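Local coordinates for periplasmic binding protein (Agrobacterium tumefaciens str. B6, PDB 5L9G) that binds the opine mannopine in the periplasm, probably as the solute receptor that delivers it to an ABC transporter for import, at residues A141-V146 and T195-S200; G161-A166 and A189-L194; K176-L181 and V318-D323. All blocks are in the same frame, centred on the assembly; numbering follows the deposited sequence.

Contact 1 of 3, residues A141-V146 and T195-S200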
loop_
_atom_site.group_PDB
_atom_site.type_symbol
_atom_site.label_atom_id
_atom_site.label_comp_id
_atom_site.label_asym_id
_atom_site.label_seq_id
_atom_site.Cartn_x
_atom_site.Cartn_y
_atom_site.Cartn_z
ATOM N N ALA A 141 -18.514 -0.002 -8.627
ATOM C CA ALA A 141 -19.559 -0.461 -9.554
ATOM C C ALA A 141 -19.245 0.146 -10.943
ATOM O O ALA A 141 -19.203 -0.590 -11.929
ATOM C CB ALA A 141 -20.947 -0.024 -9.066
ATOM N N ASP A 142 -18.912 1.451 -10.992
ATOM C CA ASP A 142 -18.557 2.164 -12.233
ATOM C C ASP A 142 -17.298 1.578 -12.858
ATOM O O ASP A 142 -17.261 1.370 -14.068
ATOM C CB ASP A 142 -18.330 3.663 -11.971
ATOM C CG ASP A 142 -19.545 4.525 -11.719
ATOM O OD1 ASP A 142 -20.677 4.046 -11.968
ATOM O OD2 ASP A 142 -19.360 5.723 -11.362
ATOM N N PHE A 143 -16.258 1.321 -12.033
ATOM C CA PHE A 143 -14.990 0.770 -12.521
ATOM C C PHE A 143 -15.241 -0.562 -13.253
ATOM O O PHE A 143 -14.645 -0.809 -14.303
ATOM C CB PHE A 143 -14.029 0.546 -11.351
ATOM C CG PHE A 143 -12.623 0.220 -11.798
ATOM C CD1 PHE A 143 -12.230 -1.102 -12.021
ATOM C CD2 PHE A 143 -11.693 1.231 -12.005
ATOM C CE1 PHE A 143 -10.928 -1.403 -12.448
ATOM C CE2 PHE A 143 -10.384 0.929 -12.407
ATOM C CZ PHE A 143 -10.021 -0.378 -12.656
ATOM N N PHE A 144 -16.139 -1.401 -12.710
ATOM C CA PHE A 144 -16.401 -2.731 -13.276
ATOM C C PHE A 144 -17.446 -2.700 -14.385
ATOM O O PHE A 144 -17.710 -3.732 -15.004
ATOM C CB PHE A 144 -16.800 -3.713 -12.144
ATOM C CG PHE A 144 -15.637 -4.249 -11.333
ATOM C CD1 PHE A 144 -14.905 -3.408 -10.486
ATOM C CD2 PHE A 144 -15.311 -5.599 -11.366
ATOM C CE1 PHE A 144 -13.838 -3.904 -9.726
ATOM C CE2 PHE A 144 -14.262 -6.099 -10.588
ATOM C CZ PHE A 144 -13.515 -5.246 -9.788
ATOM N N ASP A 145 -18.025 -1.524 -14.649
ATOM C CA ASP A 145 -19.094 -1.375 -15.647
ATOM C C ASP A 145 -18.520 -1.040 -17.023
ATOM O O ASP A 145 -18.411 0.135 -17.387
ATOM C CB ASP A 145 -20.129 -0.340 -15.190
ATOM C CG ASP A 145 -21.432 -0.382 -15.983
ATOM O OD1 ASP A 145 -21.420 -0.907 -17.128
ATOM O OD2 ASP A 145 -22.450 0.141 -15.479
ATOM N N VAL A 146 -18.212 -2.085 -17.802
ATOM C CA VAL A 146 -17.596 -1.970 -19.134
ATOM C C VAL A 146 -18.595 -1.430 -20.173
ATOM O O VAL A 146 -18.182 -0.830 -21.170
ATOM C CB VAL A 146 -16.904 -3.294 -19.555
ATOM C CG1 VAL A 146 -16.231 -3.174 -20.923
ATOM C CG2 VAL A 146 -15.871 -3.714 -18.508
ATOM N N THR A 195 -13.076 -12.173 -12.673
ATOM C CA THR A 195 -13.000 -12.993 -13.884
ATOM C C THR A 195 -13.787 -12.329 -15.016
ATOM O O THR A 195 -13.298 -12.259 -16.138
ATOM C CB THR A 195 -13.449 -14.440 -13.574
ATOM O OG1 THR A 195 -12.600 -14.974 -12.558
ATOM C CG2 THR A 195 -13.419 -15.351 -14.798
ATOM N N GLU A 196 -14.985 -11.814 -14.706
ATOM C CA GLU A 196 -15.867 -11.112 -15.643
ATOM C C GLU A 196 -15.161 -9.849 -16.202
ATOM O O GLU A 196 -15.278 -9.551 -17.395
ATOM C CB GLU A 196 -17.158 -10.719 -14.909
ATOM C CG GLU A 196 -18.258 -10.121 -15.766
ATOM C CD GLU A 196 -19.380 -9.544 -14.921
ATOM O OE1 GLU A 196 -20.212 -10.337 -14.423
ATOM O OE2 GLU A 196 -19.387 -8.311 -14.700
ATOM N N LEU A 197 -14.445 -9.114 -15.333
ATOM C CA LEU A 197 -13.749 -7.886 -15.731
ATOM C C LEU A 197 -12.452 -8.162 -16.494
ATOM O O LEU A 197 -12.103 -7.381 -17.384
ATOM C CB LEU A 197 -13.459 -7.006 -14.501
ATOM C CG LEU A 197 -12.827 -5.611 -14.780
ATOM C CD1 LEU A 197 -13.826 -4.656 -15.466
ATOM C CD2 LEU A 197 -12.267 -4.990 -13.514
ATOM N N ALA A 198 -11.736 -9.259 -16.137
ATOM C CA ALA A 198 -10.425 -9.633 -16.676
ATOM C C ALA A 198 -10.219 -9.389 -18.206
ATOM O O ALA A 198 -9.176 -8.821 -18.535
ATOM C CB ALA A 198 -10.069 -11.064 -16.302
ATOM N N PRO A 199 -11.161 -9.694 -19.146
ATOM C CA PRO A 199 -10.889 -9.392 -20.569
ATOM C C PRO A 199 -10.700 -7.904 -20.893
ATOM O O PRO A 199 -10.071 -7.589 -21.905
ATOM C CB PRO A 199 -12.103 -9.976 -21.297
ATOM C CG PRO A 199 -12.665 -10.989 -20.356
ATOM C CD PRO A 199 -12.458 -10.390 -19.004
ATOM N N SER A 200 -11.199 -6.997 -20.021
ATOM C CA SER A 200 -11.049 -5.550 -20.192
ATOM C C SER A 200 -9.823 -5.005 -19.464
ATOM O O SER A 200 -9.572 -3.789 -19.515
ATOM C CB SER A 200 -12.308 -4.821 -19.735
ATOM O OG SER A 200 -13.388 -5.200 -20.570
HETATM O O HOH W 1 -17.243 -6.413 -15.350
#
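Leu197 projects from the end of helix 184-197 into a corner made by Phe143, Phe144 and Val146. This is the tight part of the contact. Leu197 CG stands opposite its backbone N (chi1 -175°), which carries the two methyls across to segment 141-146. Leu197 CD2 sits over one face of the Phe144 ring, displaced toward the rim, and makes a CH-pi contact 3.8 Å from the ring centroid. The same methyl meets the Phe143 ring at its edge, with Leu197 CD2 4.0 Å from Phe143 CE1. One methyl is therefore shared between the face of one ring and the edge of another. The second methyl, Leu197 CD1, turns to the valine and lies 3.8 Å from Val146 CG2. Phe143 also packs on Leu155, Met222 and Ile224 of the neighbouring strands, so this side faces the sheet of its lobe.

The other side is looser and wetter. Val146 is partly exposed, and both its methyls border the hydroxyl of Ser200. Val146 CG1 is 3.5 Å from Ser200 OG, a van der Waals contact of methyl with hydroxyl. The backbone of Ser200 is tied instead to Arg153 of strand 153-156. A water bridges the segments on this side. It donates to Phe144 O at 2.7 Å and to Glu196 OE2 at 2.9 Å, linking the carbonyl of Phe144 to the carboxylate of the exposed Glu196. Glu196 OE2 also pairs with Lys193 NZ, which probably favours its charged form.

No direct hydrogen bond joins the two segments. Their cohesion comes from aliphatic and aromatic packing, while the polar link at the margin depends on one water and on a carboxylate already held by a lysine.

Contact 2 of 3, residues G161-A166 and A189-L194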
loop_
_atom_site.group_PDB
_atom_site.type_symbol
_atom_site.label_atom_id
_atom_site.label_comp_id
_atom_site.label_asym_id
_atom_site.label_seq_id
_atom_site.Cartn_x
_atom_site.Cartn_y
_atom_site.Cartn_z
ATOM N N GLY A 161 -6.700 -5.299 -1.780
ATOM C CA GLY A 161 -7.464 -4.181 -2.337
ATOM C C GLY A 161 -8.222 -4.570 -3.593
ATOM O O GLY A 161 -9.260 -3.978 -3.892
ATOM N N MET A 162 -7.738 -5.596 -4.323
ATOM C CA MET A 162 -8.356 -6.077 -5.574
ATOM C C MET A 162 -9.565 -6.983 -5.322
ATOM O O MET A 162 -10.590 -6.831 -5.997
ATOM C CB MET A 162 -7.314 -6.762 -6.483
ATOM C CG MET A 162 -6.028 -5.932 -6.687
ATOM S SD MET A 162 -6.350 -4.350 -7.541
ATOM C CE MET A 162 -5.783 -3.197 -6.337
ATOM N N ILE A 163 -9.459 -7.919 -4.355
ATOM C CA ILE A 163 -10.573 -8.811 -3.981
ATOM C C ILE A 163 -11.723 -7.957 -3.418
ATOM O O ILE A 163 -12.878 -8.142 -3.796
ATOM C CB ILE A 163 -10.131 -9.901 -2.950
ATOM C CG1 ILE A 163 -8.895 -10.727 -3.440
ATOM C CG2 ILE A 163 -11.306 -10.804 -2.526
ATOM C CD1 ILE A 163 -9.062 -11.593 -4.724
ATOM N N GLU A 164 -11.379 -7.020 -2.522
ATOM C CA GLU A 164 -12.341 -6.116 -1.883
ATOM C C GLU A 164 -13.019 -5.220 -2.909
ATOM O O GLU A 164 -14.217 -4.940 -2.752
ATOM C CB GLU A 164 -11.666 -5.272 -0.798
ATOM C CG GLU A 164 -11.055 -6.064 0.350
ATOM C CD GLU A 164 -9.565 -6.344 0.193
ATOM O OE1 GLU A 164 -8.847 -6.337 1.218
ATOM O OE2 GLU A 164 -9.116 -6.591 -0.947
ATOM N N ALA A 165 -12.265 -4.784 -3.969
ATOM C CA ALA A 165 -12.798 -3.938 -5.055
ATOM C C ALA A 165 -13.965 -4.666 -5.731
ATOM O O ALA A 165 -15.004 -4.065 -5.954
ATOM C CB ALA A 165 -11.704 -3.620 -6.077
ATOM N N ALA A 166 -13.802 -5.973 -5.994
ATOM C CA ALA A 166 -14.831 -6.809 -6.603
ATOM C C ALA A 166 -16.058 -6.927 -5.690
ATOM O O ALA A 166 -17.182 -6.802 -6.188
ATOM C CB ALA A 166 -14.273 -8.178 -6.931
ATOM N N ALA A 189 -17.840 -15.312 -5.300
ATOM C CA ALA A 189 -18.551 -14.314 -6.104
ATOM C C ALA A 189 -17.598 -13.154 -6.476
ATOM O O ALA A 189 -17.665 -12.628 -7.589
ATOM C CB ALA A 189 -19.746 -13.779 -5.335
ATOM N N ALA A 190 -16.711 -12.769 -5.541
ATOM C CA ALA A 190 -15.741 -11.691 -5.736
ATOM C C ALA A 190 -14.740 -12.088 -6.836
ATOM O O ALA A 190 -14.468 -11.295 -7.736
ATOM C CB ALA A 190 -15.026 -11.389 -4.426
ATOM N N ILE A 191 -14.279 -13.355 -6.819
ATOM C CA ILE A 191 -13.372 -13.897 -7.838
ATOM C C ILE A 191 -14.090 -13.997 -9.194
ATOM O O ILE A 191 -13.490 -13.657 -10.219
ATOM C CB ILE A 191 -12.719 -15.221 -7.339
ATOM C CG1 ILE A 191 -11.579 -14.911 -6.336
ATOM C CG2 ILE A 191 -12.239 -16.150 -8.482
ATOM C CD1 ILE A 191 -10.295 -14.219 -6.903
ATOM N N ALA A 192 -15.396 -14.379 -9.183
ATOM C CA ALA A 192 -16.221 -14.456 -10.395
ATOM C C ALA A 192 -16.360 -13.064 -11.042
ATOM O O ALA A 192 -16.306 -12.943 -12.268
ATOM C CB ALA A 192 -17.590 -15.030 -10.069
ATOM N N LYS A 193 -16.512 -12.020 -10.210
ATOM C CA LYS A 193 -16.622 -10.625 -10.655
ATOM C C LYS A 193 -15.313 -10.158 -11.303
ATOM O O LYS A 193 -15.354 -9.489 -12.336
ATOM C CB LYS A 193 -17.037 -9.710 -9.481
ATOM C CG LYS A 193 -17.378 -8.275 -9.868
ATOM C CD LYS A 193 -18.603 -8.189 -10.768
ATOM C CE LYS A 193 -19.004 -6.771 -11.083
ATOM N NZ LYS A 193 -20.227 -6.733 -11.934
ATOM N N LEU A 194 -14.164 -10.519 -10.706
ATOM C CA LEU A 194 -12.847 -10.174 -11.248
ATOM C C LEU A 194 -12.619 -10.903 -12.580
ATOM O O LEU A 194 -12.059 -10.318 -13.513
ATOM C CB LEU A 194 -11.728 -10.508 -10.248
ATOM C CG LEU A 194 -11.553 -9.581 -9.034
ATOM C CD1 LEU A 194 -10.733 -10.260 -7.938
ATOM C CD2 LEU A 194 -10.922 -8.246 -9.423
#
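Ala166 and Ala190 meet where, in an alpha/beta lobe of this periplasmic binding protein, two helices cross almost at right angles. The local axes of 162-166 and 189-194 make an angle of 91° and approach to 8.5 Å. Small residues permit this: Ala166 CB lies 3.2 Å from Ala190 O, and the two alanine CB atoms are 4.1 Å apart.

Larger side chains close round this centre. Leu194 CG rests 3.7 Å from Ala166 CB. The CD2 methyl of Leu194 reaches back to Met162 O. Ile163 holds CG1 beside its backbone N and bends again at chi2 (-63°). This brings CD1 out to the second helix. There the side chains of Ile163 and Ile191 cross obliquely, and Ile163 CD1 touches Ile191 CD1 at 3.6 Å. Ile163 CD1 also meets Leu194 CD1 at 3.9 Å. The branch methyl CG2 of Ile163 stays behind, near Ala190 CB.

Lys193 uses only the root of its chain here. A bend at chi2 (64°) leads the amine away from the first helix, and its CB and CG remain beside Ala166. Trp327 and Trp333 of helix 324-343 pack on Ile163 and Ile191 respectively. At the start of the first helix, Gly161 N donates to Glu164 OE2 at 2.9 Å, meeting the oxygen from above the carboxylate plane.

Contact 3 of 3, residues K176-L181 and V318-D323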
loop_
_atom_site.group_PDB
_atom_site.type_symbol
_atom_site.label_atom_id
_atom_site.label_comp_id
_atom_site.label_asym_id
_atom_site.label_seq_id
_atom_site.Cartn_x
_atom_site.Cartn_y
_atom_site.Cartn_z
ATOM N N LYS A 176 -19.413 -3.364 5.125
ATOM C CA LYS A 176 -19.710 -4.807 5.103
ATOM C C LYS A 176 -18.751 -5.615 4.184
ATOM O O LYS A 176 -18.964 -6.813 3.987
ATOM C CB LYS A 176 -21.178 -5.076 4.716
ATOM C CG LYS A 176 -22.212 -4.378 5.597
ATOM C CD LYS A 176 -22.795 -5.298 6.646
ATOM C CE LYS A 176 -23.894 -4.631 7.442
ATOM N NZ LYS A 176 -23.358 -3.680 8.457
ATOM N N VAL A 177 -17.720 -4.975 3.619
ATOM C CA VAL A 177 -16.777 -5.660 2.723
ATOM C C VAL A 177 -16.305 -7.009 3.283
ATOM O O VAL A 177 -16.370 -8.034 2.595
ATOM C CB VAL A 177 -15.558 -4.753 2.348
ATOM C CG1 VAL A 177 -14.451 -5.552 1.663
ATOM C CG2 VAL A 177 -15.989 -3.594 1.463
ATOM N N TYR A 178 -15.824 -6.999 4.530
ATOM C CA TYR A 178 -15.223 -8.188 5.118
ATOM C C TYR A 178 -16.230 -9.145 5.714
ATOM O O TYR A 178 -15.904 -10.321 5.870
ATOM C CB TYR A 178 -14.118 -7.805 6.089
ATOM C CG TYR A 178 -12.965 -7.129 5.377
ATOM C CD1 TYR A 178 -12.099 -7.856 4.564
ATOM C CD2 TYR A 178 -12.786 -5.750 5.451
ATOM C CE1 TYR A 178 -11.028 -7.236 3.906
ATOM C CE2 TYR A 178 -11.701 -5.127 4.827
ATOM C CZ TYR A 178 -10.829 -5.876 4.052
ATOM O OH TYR A 178 -9.765 -5.267 3.425
ATOM N N GLU A 179 -17.471 -8.684 5.962
ATOM C CA GLU A 179 -18.555 -9.558 6.389
ATOM C C GLU A 179 -18.944 -10.390 5.155
ATOM O O GLU A 179 -19.138 -11.595 5.266
ATOM C CB GLU A 179 -19.748 -8.727 6.877
ATOM C CG GLU A 179 -19.560 -8.153 8.270
ATOM C CD GLU A 179 -20.768 -7.408 8.807
ATOM O OE1 GLU A 179 -21.902 -7.922 8.666
ATOM O OE2 GLU A 179 -20.580 -6.301 9.363
ATOM N N PHE A 180 -18.992 -9.747 3.971
ATOM C CA PHE A 180 -19.297 -10.390 2.692
ATOM C C PHE A 180 -18.226 -11.426 2.348
ATOM O O PHE A 180 -18.567 -12.537 1.946
ATOM C CB PHE A 180 -19.415 -9.353 1.559
ATOM C CG PHE A 180 -19.689 -9.937 0.189
ATOM C CD1 PHE A 180 -20.957 -10.391 -0.150
ATOM C CD2 PHE A 180 -18.673 -10.053 -0.751
ATOM C CE1 PHE A 180 -21.209 -10.934 -1.411
ATOM C CE2 PHE A 180 -18.926 -10.603 -2.012
ATOM C CZ PHE A 180 -20.192 -11.039 -2.332
ATOM N N LEU A 181 -16.930 -11.058 2.523
ATOM C CA LEU A 181 -15.793 -11.936 2.238
ATOM C C LEU A 181 -15.523 -12.972 3.349
ATOM O O LEU A 181 -14.620 -13.800 3.194
ATOM C CB LEU A 181 -14.536 -11.095 1.975
ATOM C CG LEU A 181 -14.516 -10.213 0.714
ATOM C CD1 LEU A 181 -13.250 -9.383 0.672
ATOM C CD2 LEU A 181 -14.669 -11.041 -0.573
ATOM N N VAL A 318 -15.442 8.245 3.003
ATOM C CA VAL A 318 -15.858 7.540 1.782
ATOM C C VAL A 318 -15.007 6.300 1.499
ATOM O O VAL A 318 -15.142 5.681 0.435
ATOM C CB VAL A 318 -15.941 8.481 0.553
ATOM C CG1 VAL A 318 -17.027 9.540 0.773
ATOM C CG2 VAL A 318 -14.579 9.116 0.224
ATOM N N GLN A 319 -14.171 5.918 2.484
ATOM C CA GLN A 319 -13.286 4.766 2.389
ATOM C C GLN A 319 -13.687 3.696 3.403
ATOM O O GLN A 319 -14.603 3.875 4.206
ATOM C CB GLN A 319 -11.815 5.202 2.662
ATOM C CG GLN A 319 -11.227 6.099 1.581
ATOM C CD GLN A 319 -9.792 6.415 1.878
ATOM O OE1 GLN A 319 -8.891 5.612 1.601
ATOM N NE2 GLN A 319 -9.559 7.553 2.534
ATOM N N TYR A 320 -13.002 2.566 3.350
ATOM C CA TYR A 320 -13.139 1.512 4.350
ATOM C C TYR A 320 -11.683 1.091 4.630
ATOM O O TYR A 320 -10.846 1.191 3.729
ATOM C CB TYR A 320 -14.013 0.339 3.843
ATOM C CG TYR A 320 -13.308 -0.478 2.789
ATOM C CD1 TYR A 320 -13.187 -0.010 1.484
ATOM C CD2 TYR A 320 -12.656 -1.663 3.121
ATOM C CE1 TYR A 320 -12.461 -0.712 0.530
ATOM C CE2 TYR A 320 -11.900 -2.356 2.183
ATOM C CZ TYR A 320 -11.831 -1.890 0.881
ATOM O OH TYR A 320 -11.093 -2.565 -0.051
ATOM N N SER A 321 -11.382 0.656 5.861
ATOM C CA SER A 321 -10.016 0.248 6.218
ATOM C C SER A 321 -9.717 -1.186 5.819
ATOM O O SER A 321 -10.592 -2.054 5.931
ATOM C CB SER A 321 -9.767 0.423 7.709
ATOM O OG SER A 321 -9.641 1.789 8.062
ATOM N N VAL A 322 -8.462 -1.455 5.394
ATOM C CA VAL A 322 -8.036 -2.839 5.110
ATOM C C VAL A 322 -8.202 -3.648 6.416
ATOM O O VAL A 322 -8.008 -3.091 7.501
ATOM C CB VAL A 322 -6.575 -2.898 4.547
ATOM C CG1 VAL A 322 -5.550 -2.382 5.557
ATOM C CG2 VAL A 322 -6.196 -4.298 4.055
ATOM N N ASP A 323 -8.569 -4.933 6.320
ATOM C CA ASP A 323 -8.701 -5.754 7.509
ATOM C C ASP A 323 -7.618 -6.818 7.523
ATOM O O ASP A 323 -7.748 -7.824 6.824
ATOM C CB ASP A 323 -10.105 -6.380 7.644
ATOM C CG ASP A 323 -10.357 -7.118 8.956
ATOM O OD1 ASP A 323 -9.412 -7.205 9.795
ATOM O OD2 ASP A 323 -11.478 -7.618 9.138
#
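Tyr178 lies between Asp323 and Val177 where a short helix meets the end of a parallel strand pair. Strand 320-321 runs beside strand 240-256 in the mixed sheet of this periplasmic binding protein, and the chain then enters helix 324-343. The Tyr178 ring lies across the chain leading into that helix. Asp323 CB stands over the centre of one ring face, 3.5 Å from the centroid of the Tyr178 ring, in a CH-pi contact. The two side chains point in opposite directions, and the carboxylate plane is turned 88° from the ring. Val177 CG1 lies over the other face, so a methylene and a methyl enclose the ring.

Ser321 O lies at the edge of the Tyr178 ring, 3.4 Å from Tyr178 CE2. The edge of the Tyr320 ring in turn receives Tyr178 CE2, 3.8 Å from Tyr320 CE2. The other Val177 methyl, CG2, lies above the centre of the Tyr320 ring, 4.2 Å from the centroid. Tyr320 can present that face because its CG sits between the backbone N and the carbonyl carbon (chi1 71°).

The phenol oxygen of Tyr178 has two polar partners. They are Glu164 OE1 of helix 162-169, probably hydrogen-bonded to it, and Asp323 N. Trp327 NE1 is another donor to Glu164 OE1. Asp323 occupies the N-cap position of helix 324-343, and its OD1 caps Asn325 N. Mannopine is about 9 Å from the side chain of Val322, so the contact lies near the ligand without reaching it. Across the segments there is one hydrogen bond, from Asp323 N to Tyr178 OH at 3.2 Å, with an N-H...O angle of 151°.

Contacts 1 and 2 are buried and share helix 184-197. Phe144 joins them, packing on Lys193, Leu194 and Ala166 as well as on its own partner. Contact 2 is purely helix on helix and almost wholly apolar. Contact 1 lies farther from the centre of the chain and has a water-bridged polar margin. Contact 3 is only partly buried and brings a helix against a strand end, with aromatic faces and a direct hydrogen bond. It touches contact 2 through Glu164 and through Leu181, which packs on Ala190. Contacts 1 and 3 do not touch; contact 2 lies against both. Contacts 2 and 3 come within about 10 Å of mannopine, measured from the side chains of Met162 and Val322.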